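Local coordinates for protein-L-isoaspartate(D-aspartate) O-methyltransferase (Sulfolobus tokodaii, PDB 1VBF) that probably catalyses methyl transfer from S-adenosyl-L-methionine to L-isoaspartyl residues of damaged proteins, a step in their repair or degradation, at residues 72-78 with 135-141; 94-100 with 117-123; 123-127 with 196-201; 166-170 with 206-211. All coordinates share one frame. Residue numbers count along the deposited sequence, not the author numbering.

Overall arrangement
Contacts 1 and 2 lie in one sheet, where strands 73-77 and 94-99 are neighbours; their centres are about 9 Å apart, and Glu76 OE1 of contact 1 is 2.6 Å from Ser97 OG of contact 2. Along the chain, contact 2 is nested inside the loop closed by contact 1. Contact 3 shares Gly123 with contact 2 and sits about 14 Å, centre to centre, from each of the first two, past the C-terminal ends of their strands, where methyltransferases of this fold bind S-adenosyl-L-methionine; no ligand is among these coordinates. Contact 4 lies outward, about 27 Å from contact 1 between centres, where a C-terminal helix begins. Contacts 3 and 4 both touch a second subunit.

Contact 1 of 4, residues 72-78 with 135-141; sequences QKVLEIG and YDRVVVW
Two parallel strands, 73-77 and 137-140, lie side by side with their axes 4.7 Å apart at closest and crossing at -15°. The register runs from Val74 with Arg137 to Ile77 with Val140. The ladder is Leu75 N to Arg137 O (2.9 Å), Val139 N to Leu75 O (3.1 Å), Ile77 N to Val139 O (2.8 Å) and Trp141 N to Ile77 O (3.1 Å). Before it the chain turns a corner at Asp136, whose N reaches Lys73 O (2.7 Å) and whose OD2 accepts from Lys73 N (2.8 Å). Tyr135 (m, chi2 103°) sets a ring face against Leu75 (t, p) in a CH-pi contact: Leu75 CB stands 3.4 Å from the Tyr135 ring centroid, 9° off its normal. Leu75 and Ile77 (m, m) both lie against Val138, through Leu75 CB to Val138 CG2 (3.8 Å) and Ile77 CG1 to Val138 CG1 (4.4 Å), with Val140 beside Ile77. On the opposite face Trp141 NE1 bonds weakly to Glu76 OE2 (3.3 Å), while Glu76 OE1 turns to Ser97 and Thr85. The two strands, first and fourth along the chain, lie mid-sheet, where the 3-2-1-4-5 order of the Rossmann-like methyltransferase fold switches direction.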
# COMPACT_ATOMS: atom_id res chain seq x y z
N GLN B 72 -17.32 -37.89 -25.29
CA GLN B 72 -16.47 -37.71 -24.12
C GLN B 72 -17.37 -37.62 -22.88
O GLN B 72 -18.58 -37.40 -22.97
CB GLN B 72 -15.65 -36.42 -24.22
CG GLN B 72 -14.73 -36.32 -25.41
CD GLN B 72 -13.93 -35.02 -25.42
OE1 GLN B 72 -14.50 -33.92 -25.41
NE2 GLN B 72 -12.62 -35.14 -25.46
N LYS B 73 -16.76 -37.81 -21.71
CA LYS B 73 -17.48 -37.68 -20.46
C LYS B 73 -16.79 -36.47 -19.86
O LYS B 73 -15.57 -36.47 -19.67
CB LYS B 73 -17.26 -38.90 -19.58
CG LYS B 73 -18.31 -39.06 -18.49
CD LYS B 73 -18.10 -40.39 -17.81
CE LYS B 73 -19.29 -40.79 -16.96
NZ LYS B 73 -19.11 -42.21 -16.55
N VAL B 74 -17.57 -35.44 -19.57
CA VAL B 74 -17.01 -34.20 -19.04
C VAL B 74 -17.50 -33.85 -17.65
O VAL B 74 -18.70 -33.86 -17.39
CB VAL B 74 -17.36 -33.02 -19.98
CG1 VAL B 74 -16.90 -31.69 -19.38
CG2 VAL B 74 -16.76 -33.28 -21.36
N LEU B 75 -16.57 -33.54 -16.76
CA LEU B 75 -16.92 -33.13 -15.40
C LEU B 75 -16.81 -31.60 -15.37
O LEU B 75 -15.78 -31.05 -15.77
CB LEU B 75 -15.94 -33.74 -14.39
CG LEU B 75 -16.09 -33.17 -12.97
CD1 LEU B 75 -17.37 -33.67 -12.35
CD2 LEU B 75 -14.90 -33.58 -12.11
N GLU B 76 -17.86 -30.93 -14.90
CA GLU B 76 -17.89 -29.47 -14.80
C GLU B 76 -18.09 -29.01 -13.36
O GLU B 76 -19.15 -29.27 -12.79
CB GLU B 76 -19.04 -28.89 -15.64
CG GLU B 76 -19.24 -27.40 -15.43
CD GLU B 76 -20.52 -26.86 -16.04
OE1 GLU B 76 -21.61 -27.21 -15.55
OE2 GLU B 76 -20.44 -26.08 -17.02
N ILE B 77 -17.11 -28.30 -12.79
CA ILE B 77 -17.23 -27.81 -11.41
C ILE B 77 -17.78 -26.38 -11.34
O ILE B 77 -17.05 -25.42 -11.57
CB ILE B 77 -15.88 -27.82 -10.67
CG1 ILE B 77 -15.14 -29.16 -10.85
CG2 ILE B 77 -16.12 -27.53 -9.20
CD1 ILE B 77 -15.87 -30.40 -10.39
N GLY B 78 -19.06 -26.24 -11.02
CA GLY B 78 -19.68 -24.94 -10.91
C GLY B 78 -20.80 -24.70 -11.92
O GLY B 78 -20.73 -23.79 -12.74
N TYR B 135 -13.07 -39.24 -16.32
CA TYR B 135 -13.56 -38.13 -17.13
C TYR B 135 -12.54 -37.83 -18.22
O TYR B 135 -11.35 -38.09 -18.07
CB TYR B 135 -13.77 -36.86 -16.31
CG TYR B 135 -14.85 -36.97 -15.27
CD1 TYR B 135 -14.53 -37.13 -13.92
CD2 TYR B 135 -16.18 -37.00 -15.63
CE1 TYR B 135 -15.52 -37.32 -12.97
CE2 TYR B 135 -17.18 -37.19 -14.68
CZ TYR B 135 -16.84 -37.34 -13.36
OH TYR B 135 -17.85 -37.46 -12.43
N ASP B 136 -13.02 -37.28 -19.33
CA ASP B 136 -12.14 -36.92 -20.44
C ASP B 136 -11.67 -35.49 -20.26
O ASP B 136 -10.54 -35.16 -20.56
CB ASP B 136 -12.89 -37.04 -21.77
CG ASP B 136 -13.12 -38.49 -22.18
OD1 ASP B 136 -12.18 -39.10 -22.75
OD2 ASP B 136 -14.24 -39.01 -21.91
N ARG B 137 -12.56 -34.66 -19.72
CA ARG B 137 -12.27 -33.25 -19.53
C ARG B 137 -12.90 -32.76 -18.24
O ARG B 137 -13.87 -33.35 -17.74
CB ARG B 137 -12.89 -32.45 -20.69
CG ARG B 137 -12.57 -32.94 -22.09
CD ARG B 137 -11.20 -32.49 -22.53
NE ARG B 137 -10.43 -33.59 -23.08
CZ ARG B 137 -9.96 -33.61 -24.31
NH1 ARG B 137 -10.21 -32.57 -25.09
NH2 ARG B 137 -9.24 -34.63 -24.75
N VAL B 138 -12.35 -31.66 -17.72
CA VAL B 138 -12.86 -31.01 -16.53
C VAL B 138 -12.70 -29.49 -16.66
O VAL B 138 -11.64 -29.01 -17.07
CB VAL B 138 -12.11 -31.44 -15.27
CG1 VAL B 138 -12.65 -30.67 -14.10
CG2 VAL B 138 -12.25 -32.93 -15.06
N VAL B 139 -13.75 -28.74 -16.35
CA VAL B 139 -13.70 -27.28 -16.41
C VAL B 139 -14.11 -26.79 -15.04
O VAL B 139 -15.09 -27.29 -14.48
CB VAL B 139 -14.75 -26.70 -17.34
CG1 VAL B 139 -14.26 -25.35 -17.88
CG2 VAL B 139 -15.08 -27.67 -18.40
N VAL B 140 -13.41 -25.80 -14.50
CA VAL B 140 -13.78 -25.28 -13.19
C VAL B 140 -14.08 -23.81 -13.41
O VAL B 140 -13.32 -23.17 -14.10
CB VAL B 140 -12.62 -25.48 -12.18
CG1 VAL B 140 -13.12 -25.27 -10.75
CG2 VAL B 140 -12.05 -26.88 -12.36
N TRP B 141 -15.16 -23.28 -12.86
CA TRP B 141 -15.52 -21.89 -13.08
C TRP B 141 -15.30 -21.01 -11.87
O TRP B 141 -16.05 -20.07 -11.60
CB TRP B 141 -16.98 -21.75 -13.52
CG TRP B 141 -17.30 -22.43 -14.83
CD1 TRP B 141 -17.95 -23.61 -14.99
CD2 TRP B 141 -16.89 -22.02 -16.15
NE1 TRP B 141 -17.98 -23.97 -16.31
CE2 TRP B 141 -17.34 -23.02 -17.05
CE3 TRP B 141 -16.20 -20.91 -16.66
CZ2 TRP B 141 -17.12 -22.95 -18.44
CZ3 TRP B 141 -15.98 -20.84 -18.06
CH2 TRP B 141 -16.43 -21.86 -18.92

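Contact 2 of 4, residues 94-100 with 117-123; sequences KVVSVEI and NIKLILG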
# COMPACT_ATOMS: atom_id res chain seq x y z
N LYS B 94 -21.71 -37.59 -22.34
CA LYS B 94 -22.28 -37.31 -21.02
C LYS B 94 -21.58 -36.20 -20.25
O LYS B 94 -20.38 -35.99 -20.37
CB LYS B 94 -22.29 -38.58 -20.18
CG LYS B 94 -23.51 -39.43 -20.44
CD LYS B 94 -23.22 -40.88 -20.18
CE LYS B 94 -24.03 -41.77 -21.14
NZ LYS B 94 -23.43 -43.14 -21.25
N VAL B 95 -22.36 -35.49 -19.43
CA VAL B 95 -21.84 -34.39 -18.63
C VAL B 95 -22.26 -34.48 -17.16
O VAL B 95 -23.45 -34.48 -16.87
CB VAL B 95 -22.34 -33.03 -19.17
CG1 VAL B 95 -21.87 -31.91 -18.31
CG2 VAL B 95 -21.84 -32.82 -20.56
N VAL B 96 -21.29 -34.56 -16.25
CA VAL B 96 -21.59 -34.57 -14.82
C VAL B 96 -21.24 -33.15 -14.34
O VAL B 96 -20.12 -32.70 -14.51
CB VAL B 96 -20.73 -35.59 -14.06
CG1 VAL B 96 -20.89 -35.39 -12.57
CG2 VAL B 96 -21.13 -37.02 -14.45
N SER B 97 -22.19 -32.45 -13.74
CA SER B 97 -21.95 -31.08 -13.30
C SER B 97 -22.32 -30.82 -11.84
O SER B 97 -23.46 -31.04 -11.43
CB SER B 97 -22.71 -30.12 -14.19
OG SER B 97 -22.57 -28.78 -13.75
N VAL B 98 -21.37 -30.28 -11.07
CA VAL B 98 -21.55 -30.01 -9.66
C VAL B 98 -21.77 -28.54 -9.28
O VAL B 98 -21.11 -27.66 -9.81
CB VAL B 98 -20.31 -30.50 -8.88
CG1 VAL B 98 -20.56 -30.41 -7.38
CG2 VAL B 98 -19.95 -31.91 -9.34
N GLU B 99 -22.69 -28.27 -8.35
CA GLU B 99 -22.96 -26.92 -7.87
C GLU B 99 -23.03 -26.97 -6.34
O GLU B 99 -23.73 -27.81 -5.78
CB GLU B 99 -24.27 -26.40 -8.44
CG GLU B 99 -24.70 -25.11 -7.78
CD GLU B 99 -23.69 -23.99 -7.97
OE1 GLU B 99 -23.37 -23.29 -6.99
OE2 GLU B 99 -23.21 -23.81 -9.11
N ILE B 100 -22.33 -26.08 -5.65
CA ILE B 100 -22.31 -26.10 -4.19
C ILE B 100 -23.37 -25.24 -3.52
O ILE B 100 -23.75 -25.49 -2.37
CB ILE B 100 -20.91 -25.67 -3.65
CG1 ILE B 100 -20.76 -26.03 -2.17
CG2 ILE B 100 -20.71 -24.17 -3.77
CD1 ILE B 100 -19.32 -25.94 -1.69
N ASN B 117 -28.48 -35.83 -21.09
CA ASN B 117 -27.12 -36.30 -20.88
C ASN B 117 -26.33 -35.46 -19.89
O ASN B 117 -25.09 -35.42 -19.94
CB ASN B 117 -26.36 -36.41 -22.21
CG ASN B 117 -26.08 -35.06 -22.85
OD1 ASN B 117 -26.81 -34.08 -22.63
ND2 ASN B 117 -25.03 -35.00 -23.65
N ILE B 118 -27.04 -34.81 -18.97
CA ILE B 118 -26.44 -33.97 -17.95
C ILE B 118 -26.85 -34.38 -16.52
O ILE B 118 -28.00 -34.22 -16.12
CB ILE B 118 -26.86 -32.49 -18.12
CG1 ILE B 118 -26.54 -31.98 -19.52
CG2 ILE B 118 -26.18 -31.63 -17.07
CD1 ILE B 118 -27.10 -30.57 -19.75
N LYS B 119 -25.90 -34.92 -15.75
CA LYS B 119 -26.17 -35.28 -14.36
C LYS B 119 -25.81 -34.07 -13.47
O LYS B 119 -24.65 -33.66 -13.40
CB LYS B 119 -25.32 -36.48 -13.96
CG LYS B 119 -25.55 -36.94 -12.53
CD LYS B 119 -24.70 -38.15 -12.22
CE LYS B 119 -25.09 -38.74 -10.88
NZ LYS B 119 -26.56 -39.01 -10.79
N LEU B 120 -26.82 -33.52 -12.80
CA LEU B 120 -26.66 -32.37 -11.92
C LEU B 120 -26.54 -32.71 -10.42
O LEU B 120 -27.51 -33.07 -9.77
CB LEU B 120 -27.84 -31.42 -12.12
CG LEU B 120 -28.05 -30.90 -13.54
CD1 LEU B 120 -29.44 -30.28 -13.66
CD2 LEU B 120 -26.95 -29.88 -13.91
N ILE B 121 -25.34 -32.51 -9.87
CA ILE B 121 -25.05 -32.77 -8.46
C ILE B 121 -25.03 -31.51 -7.60
O ILE B 121 -24.50 -30.48 -8.02
CB ILE B 121 -23.66 -33.44 -8.33
CG1 ILE B 121 -23.75 -34.91 -8.75
CG2 ILE B 121 -23.14 -33.33 -6.90
CD1 ILE B 121 -24.30 -35.12 -10.12
N LEU B 122 -25.60 -31.59 -6.39
CA LEU B 122 -25.60 -30.49 -5.43
C LEU B 122 -24.56 -30.90 -4.39
O LEU B 122 -24.84 -31.74 -3.57
CB LEU B 122 -26.95 -30.37 -4.74
CG LEU B 122 -27.29 -29.03 -4.08
CD1 LEU B 122 -28.15 -29.31 -2.87
CD2 LEU B 122 -26.03 -28.22 -3.68
N GLY B 123 -23.37 -30.31 -4.41
CA GLY B 123 -22.36 -30.72 -3.46
C GLY B 123 -21.06 -29.94 -3.56
O GLY B 123 -20.99 -28.91 -4.23
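Val96 and Val98, both t, share one face of strand 94-99; Val95, also t, is on the other. Ile121 (m, p) straddles the first two: its CD1 lies 4.2 Å from Val96 CG1 and its CG2 3.9 Å from Val98 CG1. Lys119 shares this face but runs out extended (t, t, t) until its last torsion, its end leading away. On the other face Ile118 (m) sets CG1 4.3 Å from Val95 CB, and Leu120 (m, t) brings CD2 within 4.3 Å of Ser97 CB. Ser97 (t) sends its hydroxyl to Thr79 and Glu76, and Glu99 (t, p) bends away to the backbone nitrogens of Asn101 and Gly80. Leu122 has an off-well chi2 of -147°, which leaves CD2 tight against Glu99 O at 3.1 Å. Asn117, in the p rotamer, passes its ND2 to the carbonyls of Asp93 and Ala89. Six parallel-sheet hydrogen bonds, from Val95 N to Asn117 O (2.8 Å) through to Gly123 N to Glu99 O (2.9 Å), join the strands of this beta-alpha-beta unit. Backbone bonds and aliphatic packing thus hold the pair together, while the polar ends of Ser97, Glu99 and Asn117 tie it to its surroundings.

Contact 3 of 4, residues 123-127 with 196-201; sequences GDGTL and IGGLYG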
# COMPACT_ATOMS: atom_id res chain seq x y z
N GLY B 123 -23.37 -30.31 -4.41
CA GLY B 123 -22.36 -30.72 -3.46
C GLY B 123 -21.06 -29.94 -3.56
O GLY B 123 -20.99 -28.91 -4.23
N ASP B 124 -20.03 -30.43 -2.89
CA ASP B 124 -18.72 -29.80 -2.84
C ASP B 124 -17.97 -30.12 -4.12
O ASP B 124 -17.42 -31.22 -4.26
CB ASP B 124 -17.97 -30.34 -1.63
CG ASP B 124 -16.59 -29.72 -1.46
OD1 ASP B 124 -16.06 -29.08 -2.40
OD2 ASP B 124 -16.03 -29.89 -0.37
N GLY B 125 -17.92 -29.17 -5.03
CA GLY B 125 -17.23 -29.39 -6.29
C GLY B 125 -15.75 -29.70 -6.14
O GLY B 125 -15.13 -30.29 -7.02
N THR B 126 -15.19 -29.29 -5.01
CA THR B 126 -13.79 -29.53 -4.69
C THR B 126 -13.49 -31.04 -4.65
O THR B 126 -12.35 -31.48 -4.78
CB THR B 126 -13.48 -28.85 -3.36
OG1 THR B 126 -13.01 -27.53 -3.62
CG2 THR B 126 -12.49 -29.63 -2.55
N LEU B 127 -14.55 -31.82 -4.48
CA LEU B 127 -14.42 -33.27 -4.42
C LEU B 127 -14.58 -33.85 -5.82
O LEU B 127 -14.33 -35.04 -6.04
CB LEU B 127 -15.50 -33.85 -3.51
CG LEU B 127 -15.46 -33.24 -2.10
CD1 LEU B 127 -16.68 -33.66 -1.30
CD2 LEU B 127 -14.16 -33.65 -1.42
N ILE B 196 -13.50 -20.60 -5.09
CA ILE B 196 -14.22 -21.86 -4.98
C ILE B 196 -14.31 -22.19 -3.50
O ILE B 196 -13.40 -21.90 -2.74
CB ILE B 196 -13.48 -22.95 -5.70
CG1 ILE B 196 -14.37 -24.19 -5.86
CG2 ILE B 196 -12.26 -23.28 -4.93
CD1 ILE B 196 -13.80 -25.24 -6.80
N GLY B 197 -15.42 -22.79 -3.08
CA GLY B 197 -15.58 -23.13 -1.69
C GLY B 197 -15.50 -24.62 -1.49
O GLY B 197 -15.63 -25.37 -2.45
N GLY B 198 -15.27 -25.07 -0.27
CA GLY B 198 -15.21 -26.50 -0.06
C GLY B 198 -13.95 -26.97 0.62
O GLY B 198 -13.04 -26.19 0.88
N LEU B 199 -13.92 -28.27 0.90
CA LEU B 199 -12.81 -28.92 1.57
C LEU B 199 -11.45 -28.41 1.10
O LEU B 199 -10.60 -28.05 1.91
CB LEU B 199 -12.89 -30.43 1.37
CG LEU B 199 -12.57 -31.38 2.52
CD1 LEU B 199 -12.09 -32.69 1.94
CD2 LEU B 199 -11.49 -30.82 3.42
N TYR B 200 -11.24 -28.40 -0.22
CA TYR B 200 -9.96 -27.96 -0.77
C TYR B 200 -10.03 -26.55 -1.31
O TYR B 200 -9.33 -26.19 -2.26
CB TYR B 200 -9.48 -28.94 -1.83
CG TYR B 200 -9.26 -30.33 -1.26
CD1 TYR B 200 -8.12 -30.62 -0.51
CD2 TYR B 200 -10.22 -31.32 -1.40
CE1 TYR B 200 -7.96 -31.87 0.11
CE2 TYR B 200 -10.07 -32.57 -0.78
CZ TYR B 200 -8.94 -32.83 -0.03
OH TYR B 200 -8.80 -34.04 0.62
N GLY B 201 -10.89 -25.76 -0.68
CA GLY B 201 -11.09 -24.37 -1.02
C GLY B 201 -10.18 -23.47 -0.19
O GLY B 201 -9.09 -23.88 0.18
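The Gly-Asp-Gly sequence that follows the third strand of the methyltransferase sheet, a signature of isoaspartyl methyltransferases that in relatives borders the cofactor pocket, opens a turn that here meets the Gly-Gly-Leu-Tyr-Gly segment 197-201. Asp124 links the two. Its OD2 accepts from Leu199 N (2.9 Å, nearly straight), while OD1 takes Thr126 N at 2.8 Å in an Asx turn, a bond less certain because OD1 is crowded in the model. Leu127 N closes back on Asp124 O (2.9 Å), and residues 125-127 make a short 3-10 turn. The facing loop forms a type I turn from Gly198 to Gly201, with Gly201 N bonded to Gly198 O at 2.7 Å. At phi/psi 126/175, Gly198 has no room for a CB, which would jam against the carbonyl O of Gly197 and come tight against Thr126 CB. Thr126 CG2 lies 2.9 Å from Tyr200 N, very close, and 3.1 Å from Tyr200 CD2, at the ring edge. Leu127 CD2 extends the apolar contact to Leu199 CD1 (4.1 Å). Leu199 and Tyr200 pack on Leu147 and Cys149 of the second subunit, Cys149 being the residue of the interchain disulfide. Within the chain, the contact joins the loop between strands 118-122 and 135-140 to the one between strand 184-191 and helix 209-223, with Leu127 O bonded to Gln154 of helix 149-154.

Contact 4 of 4, residues 166-170 with 206-211; sequences GVGRV and YDDIEF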
# COMPACT_ATOMS: atom_id res chain seq x y z
N GLY B 166 -5.18 -19.60 -8.01
CA GLY B 166 -4.63 -18.42 -7.40
C GLY B 166 -5.35 -17.90 -6.19
O GLY B 166 -6.57 -17.97 -6.10
N VAL B 167 -4.56 -17.44 -5.22
CA VAL B 167 -5.11 -16.81 -4.03
C VAL B 167 -5.00 -15.36 -4.54
O VAL B 167 -4.33 -15.12 -5.55
CB VAL B 167 -4.21 -17.07 -2.80
CG1 VAL B 167 -4.33 -18.51 -2.39
CG2 VAL B 167 -2.76 -16.79 -3.13
N GLY B 168 -5.64 -14.39 -3.92
CA GLY B 168 -5.49 -13.05 -4.47
C GLY B 168 -6.54 -12.80 -5.53
O GLY B 168 -6.94 -13.72 -6.23
N ARG B 169 -6.95 -11.55 -5.65
CA ARG B 169 -8.01 -11.13 -6.55
C ARG B 169 -7.77 -11.20 -8.05
O ARG B 169 -8.62 -10.79 -8.83
CB ARG B 169 -8.48 -9.73 -6.12
CG ARG B 169 -7.82 -9.30 -4.82
CD ARG B 169 -8.79 -8.90 -3.72
NE ARG B 169 -9.33 -7.56 -3.93
CZ ARG B 169 -8.62 -6.43 -4.01
NH1 ARG B 169 -7.29 -6.45 -3.90
NH2 ARG B 169 -9.23 -5.27 -4.21
N VAL B 170 -6.62 -11.70 -8.47
CA VAL B 170 -6.34 -11.87 -9.91
C VAL B 170 -5.60 -13.19 -10.01
O VAL B 170 -4.54 -13.33 -9.42
CB VAL B 170 -5.45 -10.76 -10.47
CG1 VAL B 170 -5.07 -11.07 -11.92
CG2 VAL B 170 -6.19 -9.46 -10.44
N TYR B 206 -8.56 -13.00 1.62
CA TYR B 206 -7.65 -12.37 0.68
C TYR B 206 -6.51 -11.65 1.38
O TYR B 206 -6.74 -10.86 2.29
CB TYR B 206 -8.39 -11.37 -0.20
CG TYR B 206 -9.30 -12.01 -1.21
CD1 TYR B 206 -10.67 -12.15 -0.96
CD2 TYR B 206 -8.81 -12.42 -2.44
CE1 TYR B 206 -11.52 -12.69 -1.91
CE2 TYR B 206 -9.66 -12.97 -3.41
CZ TYR B 206 -11.02 -13.10 -3.13
OH TYR B 206 -11.86 -13.64 -4.07
N ASP B 207 -5.29 -11.90 0.90
CA ASP B 207 -4.12 -11.31 1.51
C ASP B 207 -3.40 -10.22 0.71
O ASP B 207 -2.21 -10.33 0.45
CB ASP B 207 -3.11 -12.41 1.86
CG ASP B 207 -1.99 -11.90 2.75
OD1 ASP B 207 -2.29 -11.29 3.80
OD2 ASP B 207 -0.80 -12.11 2.40
N ASP B 208 -4.12 -9.18 0.31
CA ASP B 208 -3.49 -8.08 -0.41
C ASP B 208 -3.64 -6.94 0.58
O ASP B 208 -4.57 -6.94 1.40
CB ASP B 208 -4.16 -7.79 -1.76
CG ASP B 208 -5.67 -7.73 -1.67
OD1 ASP B 208 -6.32 -8.80 -1.61
OD2 ASP B 208 -6.22 -6.62 -1.67
N ILE B 209 -2.70 -6.01 0.52
CA ILE B 209 -2.66 -4.88 1.43
C ILE B 209 -3.96 -4.08 1.49
O ILE B 209 -4.26 -3.45 2.52
CB ILE B 209 -1.44 -3.94 1.09
CG1 ILE B 209 -0.94 -3.29 2.37
CG2 ILE B 209 -1.81 -2.90 0.04
CD1 ILE B 209 0.08 -2.25 2.17
N GLU B 210 -4.75 -4.11 0.42
CA GLU B 210 -6.01 -3.38 0.45
C GLU B 210 -6.90 -4.07 1.50
O GLU B 210 -7.38 -3.44 2.45
CB GLU B 210 -6.66 -3.39 -0.94
CG GLU B 210 -7.99 -2.63 -1.06
CD GLU B 210 -7.93 -1.16 -0.62
OE1 GLU B 210 -6.95 -0.44 -0.96
OE2 GLU B 210 -8.87 -0.72 0.07
N PHE B 211 -7.06 -5.38 1.35
CA PHE B 211 -7.86 -6.16 2.27
C PHE B 211 -7.42 -6.07 3.70
O PHE B 211 -8.25 -5.90 4.58
CB PHE B 211 -7.88 -7.62 1.84
CG PHE B 211 -9.00 -7.94 0.91
CD1 PHE B 211 -9.08 -7.33 -0.34
CD2 PHE B 211 -10.03 -8.80 1.32
CE1 PHE B 211 -10.17 -7.55 -1.19
CE2 PHE B 211 -11.15 -9.03 0.47
CZ PHE B 211 -11.21 -8.41 -0.78
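Arg169 overlaps Tyr206 through its CD, in an off-centre CH-pi contact 4.2 Å from the Tyr206 ring centroid and 29° off the normal. The arginine sits in the loop of a beta hairpin, between the antiparallel strands 159-165 and 171-177, and reaches the N-cap of helix 209-223. Asp208 is that N-cap: its OD2 accepts weakly from Phe211 N at 3.4 Å. Arg169, with off-well chi1 (-7°) and chi2 (-125°), bends so that its NH1 comes to Asp208. Phe211 lies beside the arginine. Gly168 lies at the edge of the Tyr206 ring, its C 3.8 Å from Tyr206 CE2; at its positive phi of 89° a CB would jam against the carbonyl O of Val167. Between subunits, Arg169 NH2 also pairs with Asp208 of the third subunit, and Glu210 OE2 goes to Arg212 of the fourth. Ile209 packs on Ile209 of the second and fourth subunits, consistent with the trimeric coiled coil reported for this protein. Within the chain, the charged link is a single short salt bridge, from Arg169 NH1 to Asp208 OD2 at 2.5 Å.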